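Local coordinates for protein CG4930 (Drosophila melanogaster, PDB 3ISM) that inhibits endonuclease G (EndoG), the nuclease with which it forms a complex, at residues 156-161 / 165-170; 247-252 / 278-283; 269-274 / 313-318; 298-303 / 340-345. The protein carries 1 engineered substitution. All blocks are in the same frame, centred on the assembly; numbering follows the deposited sequence. Where two conformers were deposited one is given.

Contact 1 (156-161 / 165-170)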
loop_
_atom_site.group_PDB
_atom_site.type_symbol
_atom_site.label_atom_id
_atom_site.label_comp_id
_atom_site.label_asym_id
_atom_site.label_seq_id
_atom_site.Cartn_x
_atom_site.Cartn_y
_atom_site.Cartn_z
ATOM N N GLU C 156 -43.301 7.103 2.460
ATOM C CA GLU C 156 -44.568 7.331 3.146
ATOM C C GLU C 156 -44.572 8.642 3.934
ATOM O O GLU C 156 -45.616 9.266 4.143
ATOM C CB GLU C 156 -44.833 6.141 4.088
ATOM C CG GLU C 156 -44.829 4.748 3.405
ATOM C CD GLU C 156 -43.430 4.203 3.032
ATOM O OE1 GLU C 156 -42.389 4.793 3.405
ATOM O OE2 GLU C 156 -43.376 3.163 2.347
ATOM N N PHE C 157 -43.383 9.023 4.404
ATOM C CA PHE C 157 -43.205 10.270 5.141
ATOM C C PHE C 157 -43.777 11.443 4.336
ATOM O O PHE C 157 -44.417 12.339 4.882
ATOM C CB PHE C 157 -41.720 10.525 5.438
ATOM C CG PHE C 157 -41.424 11.916 5.991
ATOM C CD1 PHE C 157 -41.476 12.163 7.357
ATOM C CD2 PHE C 157 -41.082 12.961 5.142
ATOM C CE1 PHE C 157 -41.214 13.435 7.862
ATOM C CE2 PHE C 157 -40.835 14.235 5.641
ATOM C CZ PHE C 157 -40.892 14.468 7.001
ATOM N N TYR C 158 -43.537 11.401 3.026
ATOM C CA TYR C 158 -43.787 12.524 2.140
ATOM C C TYR C 158 -45.207 12.533 1.555
ATOM O O TYR C 158 -45.619 13.523 0.958
ATOM C CB TYR C 158 -42.766 12.487 0.996
ATOM C CG TYR C 158 -41.325 12.772 1.404
ATOM C CD1 TYR C 158 -40.422 11.736 1.633
ATOM C CD2 TYR C 158 -40.863 14.080 1.522
ATOM C CE1 TYR C 158 -39.089 12.000 1.999
ATOM C CE2 TYR C 158 -39.552 14.356 1.874
ATOM C CZ TYR C 158 -38.666 13.319 2.111
ATOM O OH TYR C 158 -37.371 13.623 2.466
ATOM N N ALA C 159 -45.938 11.428 1.716
ATOM C CA ALA C 159 -47.259 11.265 1.104
ATOM C C ALA C 159 -48.353 11.924 1.918
ATOM O O ALA C 159 -49.247 11.246 2.424
ATOM C CB ALA C 159 -47.585 9.788 0.895
ATOM N N HIS C 160 -48.288 13.245 2.029
ATOM C CA HIS C 160 -49.256 14.011 2.794
ATOM C C HIS C 160 -49.503 15.333 2.097
ATOM O O HIS C 160 -48.574 15.904 1.508
ATOM C CB HIS C 160 -48.750 14.241 4.226
ATOM C CG HIS C 160 -48.741 12.998 5.061
ATOM N ND1 HIS C 160 -47.646 12.165 5.138
ATOM C CD2 HIS C 160 -49.714 12.411 5.798
ATOM C CE1 HIS C 160 -47.934 11.130 5.910
ATOM N NE2 HIS C 160 -49.181 11.258 6.328
ATOM N N ALA C 161 -50.753 15.798 2.169
ATOM C CA ALA C 161 -51.176 17.093 1.612
ATOM C C ALA C 161 -51.004 17.190 0.090
ATOM O O ALA C 161 -50.585 18.216 -0.442
ATOM C CB ALA C 161 -50.466 18.257 2.331
ATOM N N ALA C 165 -42.889 11.831 -2.472
ATOM C CA ALA C 165 -41.439 11.946 -2.409
ATOM C C ALA C 165 -40.897 12.304 -3.799
ATOM O O ALA C 165 -41.325 11.710 -4.788
ATOM C CB ALA C 165 -40.843 10.638 -1.924
ATOM N N PRO C 166 -39.986 13.300 -3.885
ATOM C CA PRO C 166 -39.382 13.659 -5.180
ATOM C C PRO C 166 -38.642 12.485 -5.817
ATOM O O PRO C 166 -38.531 12.424 -7.042
ATOM C CB PRO C 166 -38.378 14.753 -4.815
ATOM C CG PRO C 166 -38.859 15.286 -3.530
ATOM C CD PRO C 166 -39.466 14.143 -2.796
ATOM N N PHE C 167 -38.167 11.557 -4.983
ATOM C CA PHE C 167 -37.514 10.346 -5.462
ATOM C C PHE C 167 -38.455 9.172 -5.758
ATOM O O PHE C 167 -37.990 8.079 -6.119
ATOM C CB PHE C 167 -36.454 9.895 -4.466
ATOM C CG PHE C 167 -36.983 9.625 -3.084
ATOM C CD1 PHE C 167 -36.764 10.527 -2.062
ATOM C CD2 PHE C 167 -37.676 8.456 -2.798
ATOM C CE1 PHE C 167 -37.240 10.277 -0.783
ATOM C CE2 PHE C 167 -38.155 8.202 -1.520
ATOM C CZ PHE C 167 -37.928 9.109 -0.509
ATOM N N ALA C 168 -39.761 9.372 -5.594
ATOM C CA ALA C 168 -40.720 8.269 -5.772
ATOM C C ALA C 168 -40.612 7.608 -7.145
ATOM O O ALA C 168 -40.566 6.378 -7.237
ATOM C CB ALA C 168 -42.146 8.722 -5.502
ATOM N N ALA C 169 -40.559 8.426 -8.199
ATOM C CA ALA C 169 -40.469 7.914 -9.574
ATOM C C ALA C 169 -39.212 7.083 -9.800
ATOM O O ALA C 169 -39.272 6.053 -10.471
ATOM C CB ALA C 169 -40.549 9.050 -10.585
ATOM N N SER C 170 -38.091 7.530 -9.219
ATOM C CA SER C 170 -36.808 6.817 -9.298
ATOM C C SER C 170 -36.863 5.418 -8.689
ATOM O O SER C 170 -36.285 4.487 -9.245
ATOM C CB SER C 170 -35.664 7.623 -8.657
ATOM O OG SER C 170 -35.657 7.536 -7.229
#
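The ring of Tyr158 overlaps the methyl group of Ala165, CD1 coming to 3.7 Å from Ala165 CB, while farther out along the same side Tyr158 CE1 reaches Phe167 CE1 at 3.8 Å. The two aromatic side chains cross at about a right angle, with ring centroids 5.7 Å apart, and they meet obliquely. Ala165 CB fills the corner between them: it lies over the centre of the Phe167 ring, 3.5 Å above that plane, and also touches the tyrosine. A type I beta turn from Ala165 to Ala168 folds the Phe167 ring back under Ala165, two residues earlier, and the bond from Ala168 N to Ala165 O (2.9 Å) closes it. Phe167 CG sits between the backbone N and the carbonyl carbon (chi1 58°), which lays the ring beneath Ala165 and brings its CE1 to Tyr158 CE1. On the other segment Phe157 CD2 stands over the centre of the Tyr158 ring. Val132 of helix 124-132 packs against the same ring, and Trp140 meets Phe167. An alanine in place of Tyr158 would probably leave Phe167 CE1 and the Ala165 methyl facing a gap and Gly137 N without its acceptor. The loop following helix 124-132 is thus joined to the turn that leads into helix 168-173 mainly by apolar contact, with Tyr158 CB also against the backbone N of Ala165; this implies that shape and burial hold the two segments to each other, while the tyrosine hydroxyl, at the far end of the ring, has its polar partner in Gly137 N.

Contact 2 (247-252 / 278-283)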
loop_
_atom_site.group_PDB
_atom_site.type_symbol
_atom_site.label_atom_id
_atom_site.label_comp_id
_atom_site.label_asym_id
_atom_site.label_seq_id
_atom_site.Cartn_x
_atom_site.Cartn_y
_atom_site.Cartn_z
ATOM N N LYS C 247 25.682 -17.625 -23.770
ATOM C CA LYS C 247 25.790 -18.112 -25.145
ATOM C C LYS C 247 25.873 -16.974 -26.158
ATOM O O LYS C 247 26.589 -17.076 -27.153
ATOM C CB LYS C 247 24.631 -19.060 -25.488
ATOM C CG LYS C 247 24.842 -20.505 -25.037
ATOM C CD LYS C 247 23.812 -21.444 -25.673
ATOM C CE LYS C 247 24.114 -22.922 -25.402
ATOM N NZ LYS C 247 23.824 -23.333 -23.996
ATOM N N ILE C 248 25.148 -15.896 -25.890
ATOM C CA ILE C 248 25.154 -14.723 -26.751
ATOM C C ILE C 248 26.341 -13.816 -26.387
ATOM O O ILE C 248 26.860 -13.079 -27.233
ATOM C CB ILE C 248 23.797 -13.972 -26.673
ATOM C CG1 ILE C 248 22.646 -14.955 -26.943
ATOM C CG2 ILE C 248 23.747 -12.803 -27.641
ATOM C CD1 ILE C 248 21.311 -14.314 -27.273
ATOM N N ALA C 249 26.780 -13.895 -25.130
ATOM C CA ALA C 249 27.974 -13.188 -24.677
ATOM C C ALA C 249 29.236 -13.771 -25.318
ATOM O O ALA C 249 30.028 -13.039 -25.915
ATOM C CB ALA C 249 28.082 -13.229 -23.154
ATOM N N ALA C 250 29.412 -15.086 -25.192
ATOM C CA ALA C 250 30.532 -15.791 -25.822
ATOM C C ALA C 250 30.557 -15.594 -27.341
ATOM O O ALA C 250 31.633 -15.467 -27.939
ATOM C CB ALA C 250 30.496 -17.281 -25.473
ATOM N N ALA C 251 29.367 -15.556 -27.946
ATOM C CA ALA C 251 29.221 -15.375 -29.390
ATOM C C ALA C 251 29.554 -13.957 -29.832
ATOM O O ALA C 251 29.935 -13.737 -30.980
ATOM C CB ALA C 251 27.820 -15.753 -29.844
ATOM N N ALA C 252 29.400 -12.995 -28.929
ATOM C CA ALA C 252 29.790 -11.629 -29.228
ATOM C C ALA C 252 31.312 -11.511 -29.140
ATOM O O ALA C 252 31.947 -10.916 -30.012
ATOM C CB ALA C 252 29.111 -10.664 -28.276
ATOM N N GLN C 278 30.432 -2.153 -27.811
ATOM C CA GLN C 278 29.708 -1.155 -27.027
ATOM C C GLN C 278 28.353 -1.688 -26.546
ATOM O O GLN C 278 27.960 -1.451 -25.397
ATOM C CB GLN C 278 29.537 0.151 -27.810
ATOM C CG GLN C 278 29.096 1.334 -26.941
ATOM C CD GLN C 278 29.039 2.649 -27.694
ATOM O OE1 GLN C 278 28.835 2.681 -28.910
ATOM N NE2 GLN C 278 29.208 3.751 -26.967
ATOM N N GLU C 279 27.659 -2.419 -27.418
ATOM C CA GLU C 279 26.373 -2.976 -27.033
ATOM C C GLU C 279 26.496 -4.230 -26.166
ATOM O O GLU C 279 25.710 -4.415 -25.230
ATOM C CB GLU C 279 25.453 -3.176 -28.242
ATOM C CG GLU C 279 25.002 -1.858 -28.900
ATOM C CD GLU C 279 24.859 -0.695 -27.919
ATOM O OE1 GLU C 279 24.142 -0.836 -26.899
ATOM O OE2 GLU C 279 25.460 0.369 -28.181
ATOM N N TYR C 280 27.496 -5.064 -26.441
ATOM C CA TYR C 280 27.770 -6.200 -25.574
ATOM C C TYR C 280 28.148 -5.713 -24.167
ATOM O O TYR C 280 27.664 -6.265 -23.178
ATOM C CB TYR C 280 28.830 -7.127 -26.172
ATOM C CG TYR C 280 29.420 -8.104 -25.183
ATOM C CD1 TYR C 280 28.606 -8.960 -24.434
ATOM C CD2 TYR C 280 30.790 -8.178 -24.997
ATOM C CE1 TYR C 280 29.155 -9.838 -23.512
ATOM C CE2 TYR C 280 31.345 -9.064 -24.091
ATOM C CZ TYR C 280 30.527 -9.888 -23.353
ATOM O OH TYR C 280 31.094 -10.759 -22.455
ATOM N N LYS C 281 28.964 -4.662 -24.073
ATOM C CA LYS C 281 29.286 -4.071 -22.765
ATOM C C LYS C 281 28.027 -3.593 -22.024
ATOM O O LYS C 281 27.844 -3.901 -20.841
ATOM C CB LYS C 281 30.332 -2.936 -22.860
ATOM C CG LYS C 281 30.660 -2.328 -21.486
ATOM C CD LYS C 281 31.666 -1.194 -21.512
ATOM C CE LYS C 281 31.673 -0.481 -20.163
ATOM N NZ LYS C 281 32.866 0.403 -19.988
ATOM N N GLY C 282 27.158 -2.865 -22.727
ATOM C CA GLY C 282 25.913 -2.377 -22.139
ATOM C C GLY C 282 25.062 -3.477 -21.529
ATOM O O GLY C 282 24.578 -3.343 -20.396
ATOM N N ASP C 283 24.881 -4.568 -22.274
ATOM C CA ASP C 283 24.114 -5.719 -21.785
ATOM C C ASP C 283 24.820 -6.429 -20.637
ATOM O O ASP C 283 24.161 -6.870 -19.691
ATOM C CB ASP C 283 23.824 -6.710 -22.916
ATOM C CG ASP C 283 22.646 -6.289 -23.770
ATOM O OD1 ASP C 283 21.622 -5.840 -23.199
ATOM O OD2 ASP C 283 22.742 -6.416 -25.009
#
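Tyr280 lies against two alanines of the facing helix, its ring lengthwise over them. Near the root of the side chain Ala252 CB sits over one face, 4.0 Å from Tyr280 CG; toward the hydroxyl end Ala249 CB touches Tyr280 CE1 at 3.6 Å, with the carbonyl oxygen Ala249 O standing over the rim of the ring, 4.0 Å above its plane. Tyr280 CG is anti to the backbone N (chi1 165°), and this directs the ring at the alanines of the facing helix. Both alanine methyls are small enough for the backbones to close to 6.8 Å between Ala252 CA and Tyr280 CA. The phenol oxygen is hydrogen-bonded to Arg253 NH1, one residue beyond the alanine segment, and Tyr292 of helix 290-305 also meets the ring. The pair forms an alpha-alpha hairpin: helix 238-261 and helix 267-287 follow one another through a short connection and run back alongside each other in roughly opposite directions, Ala249 and Ala252 being spaced to offer one small-residue stripe to the tyrosine. Away from this buried patch the segments part. Ala250 turns its methyl from the second helix, and Gln278 is exposed. Asp283 lies at the looser margin and does not touch the alanine segment; its OD2 is hydrogen-bonded to Tyr222 OH of helix 220-229, and it also packs on Arg93 of the CG8862 chain, at the boundary with the partner protein.

Contact 3 (269-274 / 313-318); sequences DQNKAA and RDKMVK
Two nearly parallel helices of the helical bundle, 267-287 and 309-317, are bridged here by the side chain of Lys315, their short segments inclined by 12° with axes 10.4 Å apart. One turn of the first helix supplies both partners. Lys315 CD rests on the methyl of Ala274, 3.6 Å from its CB, and the ammonium reaches past it to Asn271, NZ donating to OD1 at 3.0 Å. The amide oxygen is met almost head-on, at a C=O...N angle of 162°. A bend at chi2 (-59°) turns the lysine chain along the alanine before its straight outer half carries NZ to the asparagine. Backbone geometry on this side widens into a pi-type turn, closed by Lys318 N to Arg313 O at 3.0 Å. Gln270, on the same helix as Asn271, packs against Asp310 and Phe311 beside the bridge. With a leucine in place of Lys315, Asn271 OD1 would probably be left without its donor from the other helix. The lysine methylenes thus make the apolar contact, against Ala274, whereas the ammonium lies toward the exposed rim, bonded to a neutral amide oxygen with no counter-ion across the contact, and is probably solvated as well.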
loop_
_atom_site.group_PDB
_atom_site.type_symbol
_atom_site.label_atom_id
_atom_site.label_comp_id
_atom_site.label_asym_id
_atom_site.label_seq_id
_atom_site.Cartn_x
_atom_site.Cartn_y
_atom_site.Cartn_z
ATOM N N ASP C 269 35.988 -3.115 -40.517
ATOM C CA ASP C 269 35.918 -4.182 -39.513
ATOM C C ASP C 269 36.295 -3.722 -38.100
ATOM O O ASP C 269 35.895 -4.346 -37.113
ATOM C CB ASP C 269 36.761 -5.387 -39.939
ATOM C CG ASP C 269 36.119 -6.177 -41.069
ATOM O OD1 ASP C 269 35.645 -5.559 -42.047
ATOM O OD2 ASP C 269 36.091 -7.422 -40.976
ATOM N N GLN C 270 37.068 -2.637 -38.015
ATOM C CA GLN C 270 37.357 -1.976 -36.737
ATOM C C GLN C 270 36.120 -1.229 -36.225
ATOM O O GLN C 270 35.902 -1.135 -35.014
ATOM C CB GLN C 270 38.551 -1.018 -36.861
ATOM C CG GLN C 270 39.924 -1.706 -36.853
ATOM C CD GLN C 270 41.095 -0.707 -36.868
ATOM O OE1 GLN C 270 41.008 0.410 -36.329
ATOM N NE2 GLN C 270 42.202 -1.121 -37.482
ATOM N N ASN C 271 35.323 -0.700 -37.156
ATOM C CA ASN C 271 34.039 -0.075 -36.833
ATOM C C ASN C 271 32.990 -1.085 -36.369
ATOM O O ASN C 271 32.238 -0.811 -35.436
ATOM C CB ASN C 271 33.503 0.719 -38.028
ATOM C CG ASN C 271 34.246 2.022 -38.244
ATOM O OD1 ASN C 271 34.769 2.615 -37.301
ATOM N ND2 ASN C 271 34.290 2.479 -39.493
ATOM N N LYS C 272 32.960 -2.249 -37.021
ATOM C CA LYS C 272 32.018 -3.327 -36.696
ATOM C C LYS C 272 32.337 -4.011 -35.372
ATOM O O LYS C 272 31.439 -4.534 -34.704
ATOM C CB LYS C 272 31.981 -4.374 -37.815
ATOM C CG LYS C 272 31.275 -3.914 -39.086
ATOM C CD LYS C 272 31.374 -4.959 -40.186
ATOM C CE LYS C 272 30.785 -4.443 -41.490
ATOM N NZ LYS C 272 31.073 -5.349 -42.637
ATOM N N ALA C 273 33.616 -4.017 -35.002
ATOM C CA ALA C 273 34.048 -4.592 -33.730
ATOM C C ALA C 273 33.682 -3.659 -32.582
ATOM O O ALA C 273 33.154 -4.101 -31.558
ATOM C CB ALA C 273 35.547 -4.870 -33.744
ATOM N N ALA C 274 33.952 -2.368 -32.774
ATOM C CA ALA C 274 33.601 -1.328 -31.807
ATOM C C ALA C 274 32.083 -1.185 -31.634
ATOM O O ALA C 274 31.602 -0.870 -30.540
ATOM C CB ALA C 274 34.205 -0.006 -32.225
ATOM N N ARG C 313 42.918 3.730 -29.208
ATOM C CA ARG C 313 42.662 5.135 -28.885
ATOM C C ARG C 313 41.245 5.628 -29.200
ATOM O O ARG C 313 40.612 6.240 -28.347
ATOM C CB ARG C 313 43.686 6.040 -29.573
ATOM C CG ARG C 313 45.129 5.784 -29.168
ATOM C CD ARG C 313 46.012 6.929 -29.606
ATOM N NE ARG C 313 45.840 7.245 -31.022
ATOM C CZ ARG C 313 46.545 6.704 -32.013
ATOM N NH1 ARG C 313 47.488 5.800 -31.765
ATOM N NH2 ARG C 313 46.304 7.069 -33.264
ATOM N N ASP C 314 40.759 5.353 -30.411
ATOM C CA ASP C 314 39.491 5.911 -30.905
ATOM C C ASP C 314 38.276 5.080 -30.519
ATOM O O ASP C 314 37.140 5.571 -30.544
ATOM C CB ASP C 314 39.512 6.063 -32.429
ATOM C CG ASP C 314 40.724 6.828 -32.932
ATOM O OD1 ASP C 314 41.332 7.584 -32.144
ATOM O OD2 ASP C 314 41.066 6.666 -34.123
ATOM N N LYS C 315 38.508 3.820 -30.180
ATOM C CA LYS C 315 37.407 2.939 -29.811
ATOM C C LYS C 315 37.432 2.564 -28.329
ATOM O O LYS C 315 36.544 2.965 -27.582
ATOM C CB LYS C 315 37.362 1.691 -30.713
ATOM C CG LYS C 315 37.440 1.995 -32.220
ATOM C CD LYS C 315 36.299 2.902 -32.682
ATOM C CE LYS C 315 36.408 3.221 -34.164
ATOM N NZ LYS C 315 35.192 3.944 -34.650
ATOM N N MET C 316 38.450 1.820 -27.906
ATOM C CA MET C 316 38.500 1.307 -26.533
ATOM C C MET C 316 38.665 2.387 -25.453
ATOM O O MET C 316 38.023 2.312 -24.380
ATOM C CB MET C 316 39.590 0.256 -26.398
ATOM C CG MET C 316 39.393 -0.950 -27.289
ATOM S SD MET C 316 40.338 -2.368 -26.720
ATOM C CE MET C 316 39.361 -2.848 -25.288
ATOM N N VAL C 317 39.511 3.383 -25.747
ATOM C CA VAL C 317 39.706 4.532 -24.862
ATOM C C VAL C 317 38.578 5.560 -25.025
ATOM O O VAL C 317 37.854 5.841 -24.066
ATOM C CB VAL C 317 41.080 5.220 -25.088
ATOM C CG1 VAL C 317 41.179 6.531 -24.294
ATOM C CG2 VAL C 317 42.220 4.282 -24.713
ATOM N N LYS C 318 38.430 6.091 -26.240
ATOM C CA LYS C 318 37.504 7.190 -26.527
ATOM C C LYS C 318 36.056 6.876 -26.159
ATOM O O LYS C 318 35.373 7.708 -25.558
ATOM C CB LYS C 318 37.601 7.606 -28.000
ATOM C CG LYS C 318 36.651 8.733 -28.413
ATOM C CD LYS C 318 37.117 9.405 -29.713
ATOM C CE LYS C 318 36.768 8.587 -30.958
ATOM N NZ LYS C 318 37.490 9.077 -32.171
#

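Contact 4 (298-303 / 340-345); sequences NLRDEV and FEFYEK
Arg300 meets Phe342 twice, once with its aliphatic chain and once with its charged end. CD approaches the phenylalanine ring in an off-centre CH-pi contact, 4.1 Å from the Phe342 centroid, and CB touches the ring at CE1 (3.7 Å). Farther on, NH1 donates to the carbonyl oxygen Phe342 O at 3.0 Å with an N-H...O angle of 159°, the oxygen lying at the edge of the guanidinium and nearly in its plane. The planes of the guanidinium and the phenylalanine ring are nearly parallel (5° apart), as the two side chains run past each other in opposite directions. Lys345 crosses at about a right angle, its CE over one guanidinium face, 3.5 Å above the plane. Bends at chi2 and chi4 leave Lys345 NZ 4.8 Å from Arg300 NH1. Next to Arg300, Asp301 holds the group side-on: OD1 alone accepts from both NE and NH2, each at 2.9 Å, a salt bridge that restrains rotation of the guanidinium and probably balances the arginine's own charge, which may ease the approach of the lysine. An inverse gamma turn centred on Glu344 brings Lys345 back over the arginine, and Lys345 O is hydrogen-bonded to Trp312 NE1. Trp312 of helix 309-317 also packs on Arg300 and Phe342, while Phe297 meets the Phe342 ring edge-to-face. In this helical domain an arginine, held by the aspartate next to it, thus ties the weakly bonded helix 340-343 through a main-chain carbonyl to helix 290-305.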
loop_
_atom_site.group_PDB
_atom_site.type_symbol
_atom_site.label_atom_id
_atom_site.label_comp_id
_atom_site.label_asym_id
_atom_site.label_seq_id
_atom_site.Cartn_x
_atom_site.Cartn_y
_atom_site.Cartn_z
ATOM N N ASN C 298 42.187 -9.007 -21.662
ATOM C CA ASN C 298 42.790 -9.889 -22.670
ATOM C C ASN C 298 42.716 -9.286 -24.073
ATOM O O ASN C 298 43.688 -9.346 -24.830
ATOM C CB ASN C 298 42.120 -11.270 -22.669
ATOM C CG ASN C 298 42.264 -12.001 -21.341
ATOM O OD1 ASN C 298 41.286 -12.530 -20.808
ATOM N ND2 ASN C 298 43.482 -12.043 -20.807
ATOM N N LEU C 299 41.562 -8.706 -24.410
ATOM C CA LEU C 299 41.378 -8.055 -25.702
ATOM C C LEU C 299 42.301 -6.847 -25.873
ATOM O O LEU C 299 42.927 -6.697 -26.928
ATOM C CB LEU C 299 39.922 -7.660 -25.935
ATOM C CG LEU C 299 39.611 -6.848 -27.200
ATOM C CD1 LEU C 299 39.943 -7.626 -28.457
ATOM C CD2 LEU C 299 38.157 -6.405 -27.229
ATOM N N ARG C 300 42.386 -6.007 -24.839
ATOM C CA ARG C 300 43.289 -4.848 -24.841
ATOM C C ARG C 300 44.744 -5.242 -25.098
ATOM O O ARG C 300 45.421 -4.628 -25.926
ATOM C CB ARG C 300 43.206 -4.080 -23.519
ATOM C CG ARG C 300 44.325 -3.037 -23.341
ATOM C CD ARG C 300 44.537 -2.664 -21.893
ATOM N NE ARG C 300 45.214 -3.726 -21.165
ATOM C CZ ARG C 300 45.638 -3.630 -19.909
ATOM N NH1 ARG C 300 45.453 -2.509 -19.221
ATOM N NH2 ARG C 300 46.250 -4.665 -19.341
ATOM N N ASP C 301 45.205 -6.269 -24.383
ATOM C CA ASP C 301 46.577 -6.780 -24.518
ATOM C C ASP C 301 46.865 -7.308 -25.925
ATOM O O ASP C 301 47.981 -7.173 -26.429
ATOM C CB ASP C 301 46.853 -7.876 -23.478
ATOM C CG ASP C 301 46.887 -7.345 -22.048
ATOM O OD1 ASP C 301 46.687 -6.121 -21.846
ATOM O OD2 ASP C 301 47.108 -8.156 -21.122
ATOM N N GLU C 302 45.853 -7.905 -26.549
ATOM C CA GLU C 302 45.968 -8.379 -27.925
ATOM C C GLU C 302 45.888 -7.233 -28.947
ATOM O O GLU C 302 46.533 -7.287 -29.996
ATOM C CB GLU C 302 44.921 -9.461 -28.215
ATOM C CG GLU C 302 45.256 -10.366 -29.411
ATOM C CD GLU C 302 46.640 -10.999 -29.325
ATOM O OE1 GLU C 302 47.032 -11.458 -28.229
ATOM O OE2 GLU C 302 47.336 -11.041 -30.366
ATOM N N VAL C 303 45.096 -6.205 -28.634
ATOM C CA VAL C 303 45.027 -4.988 -29.452
ATOM C C VAL C 303 46.405 -4.305 -29.487
ATOM O O VAL C 303 46.875 -3.870 -30.546
ATOM C CB VAL C 303 43.922 -4.008 -28.938
ATOM C CG1 VAL C 303 44.156 -2.587 -29.432
ATOM C CG2 VAL C 303 42.540 -4.490 -29.356
ATOM N N PHE C 340 40.808 3.310 -13.758
ATOM C CA PHE C 340 41.711 4.238 -14.440
ATOM C C PHE C 340 42.856 3.478 -15.101
ATOM O O PHE C 340 43.224 3.763 -16.242
ATOM C CB PHE C 340 42.297 5.271 -13.465
ATOM C CG PHE C 340 41.272 6.131 -12.779
ATOM C CD1 PHE C 340 40.549 7.085 -13.490
ATOM C CD2 PHE C 340 41.058 6.011 -11.407
ATOM C CE1 PHE C 340 39.600 7.893 -12.849
ATOM C CE2 PHE C 340 40.116 6.818 -10.749
ATOM C CZ PHE C 340 39.386 7.760 -11.473
ATOM N N GLU C 341 43.378 2.494 -14.368
ATOM C CA GLU C 341 44.596 1.752 -14.713
ATOM C C GLU C 341 44.507 0.985 -16.037
ATOM O O GLU C 341 45.513 0.843 -16.737
ATOM C CB GLU C 341 44.996 0.784 -13.576
ATOM C CG GLU C 341 44.690 1.260 -12.136
ATOM C CD GLU C 341 43.210 1.091 -11.735
ATOM O OE1 GLU C 341 42.570 0.085 -12.133
ATOM O OE2 GLU C 341 42.684 1.968 -11.014
ATOM N N PHE C 342 43.310 0.485 -16.361
ATOM C CA PHE C 342 43.066 -0.254 -17.611
ATOM C C PHE C 342 43.428 0.560 -18.858
ATOM O O PHE C 342 43.999 0.028 -19.813
ATOM C CB PHE C 342 41.599 -0.718 -17.701
ATOM C CG PHE C 342 41.196 -1.210 -19.075
ATOM C CD1 PHE C 342 41.429 -2.524 -19.448
ATOM C CD2 PHE C 342 40.596 -0.351 -19.993
ATOM C CE1 PHE C 342 41.075 -2.977 -20.705
ATOM C CE2 PHE C 342 40.245 -0.795 -21.251
ATOM C CZ PHE C 342 40.484 -2.119 -21.607
ATOM N N TYR C 343 43.082 1.845 -18.836
ATOM C CA TYR C 343 43.272 2.729 -19.979
ATOM C C TYR C 343 44.682 3.300 -20.047
ATOM O O TYR C 343 45.098 3.791 -21.096
ATOM C CB TYR C 343 42.270 3.886 -19.932
ATOM C CG TYR C 343 40.830 3.458 -19.974
ATOM C CD1 TYR C 343 40.116 3.245 -18.797
ATOM C CD2 TYR C 343 40.177 3.257 -21.189
ATOM C CE1 TYR C 343 38.800 2.850 -18.825
ATOM C CE2 TYR C 343 38.850 2.846 -21.228
ATOM C CZ TYR C 343 38.168 2.650 -20.038
ATOM O OH TYR C 343 36.845 2.260 -20.047
ATOM N N GLU C 344 45.407 3.242 -18.932
ATOM C CA GLU C 344 46.745 3.836 -18.841
ATOM C C GLU C 344 47.826 3.004 -19.551
ATOM O O GLU C 344 48.777 2.523 -18.926
ATOM C CB GLU C 344 47.113 4.129 -17.378
ATOM C CG GLU C 344 46.486 5.421 -16.832
ATOM C CD GLU C 344 46.417 5.467 -15.314
ATOM O OE1 GLU C 344 47.336 4.945 -14.655
ATOM O OE2 GLU C 344 45.434 6.025 -14.775
ATOM N N LYS C 345 47.652 2.847 -20.864
ATOM C CA LYS C 345 48.575 2.118 -21.734
ATOM C C LYS C 345 48.705 2.833 -23.081
ATOM O O LYS C 345 47.783 3.531 -23.508
ATOM C CB LYS C 345 48.109 0.670 -21.941
ATOM C CG LYS C 345 48.240 -0.197 -20.702
ATOM C CD LYS C 345 48.749 -1.585 -21.027
ATOM C CE LYS C 345 49.152 -2.324 -19.761
ATOM N NZ LYS C 345 50.113 -1.533 -18.934
#

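Contact 1 stands apart, its centre about 77 to 91 Å from theirs, centre to centre, and on the opposite side of the chain's centre, whereas contacts 2, 3 and 4 belong to one compact group of helices, with centres about 13 to 19 Å from each other. Contacts 2 and 3 use successive parts of helix 267-287, one facing helix 238-261 and the other helix 309-317. Contacts 3 and 4 touch directly, Met316 packing on Phe342 and Val303, and Val317 on Tyr343. Chemistry follows depth: the buried contacts 1 and 2 join by aromatic and alanine carbon, while the partly buried contacts 3 and 4 add a lysine or arginine donor whose aliphatic part still packs.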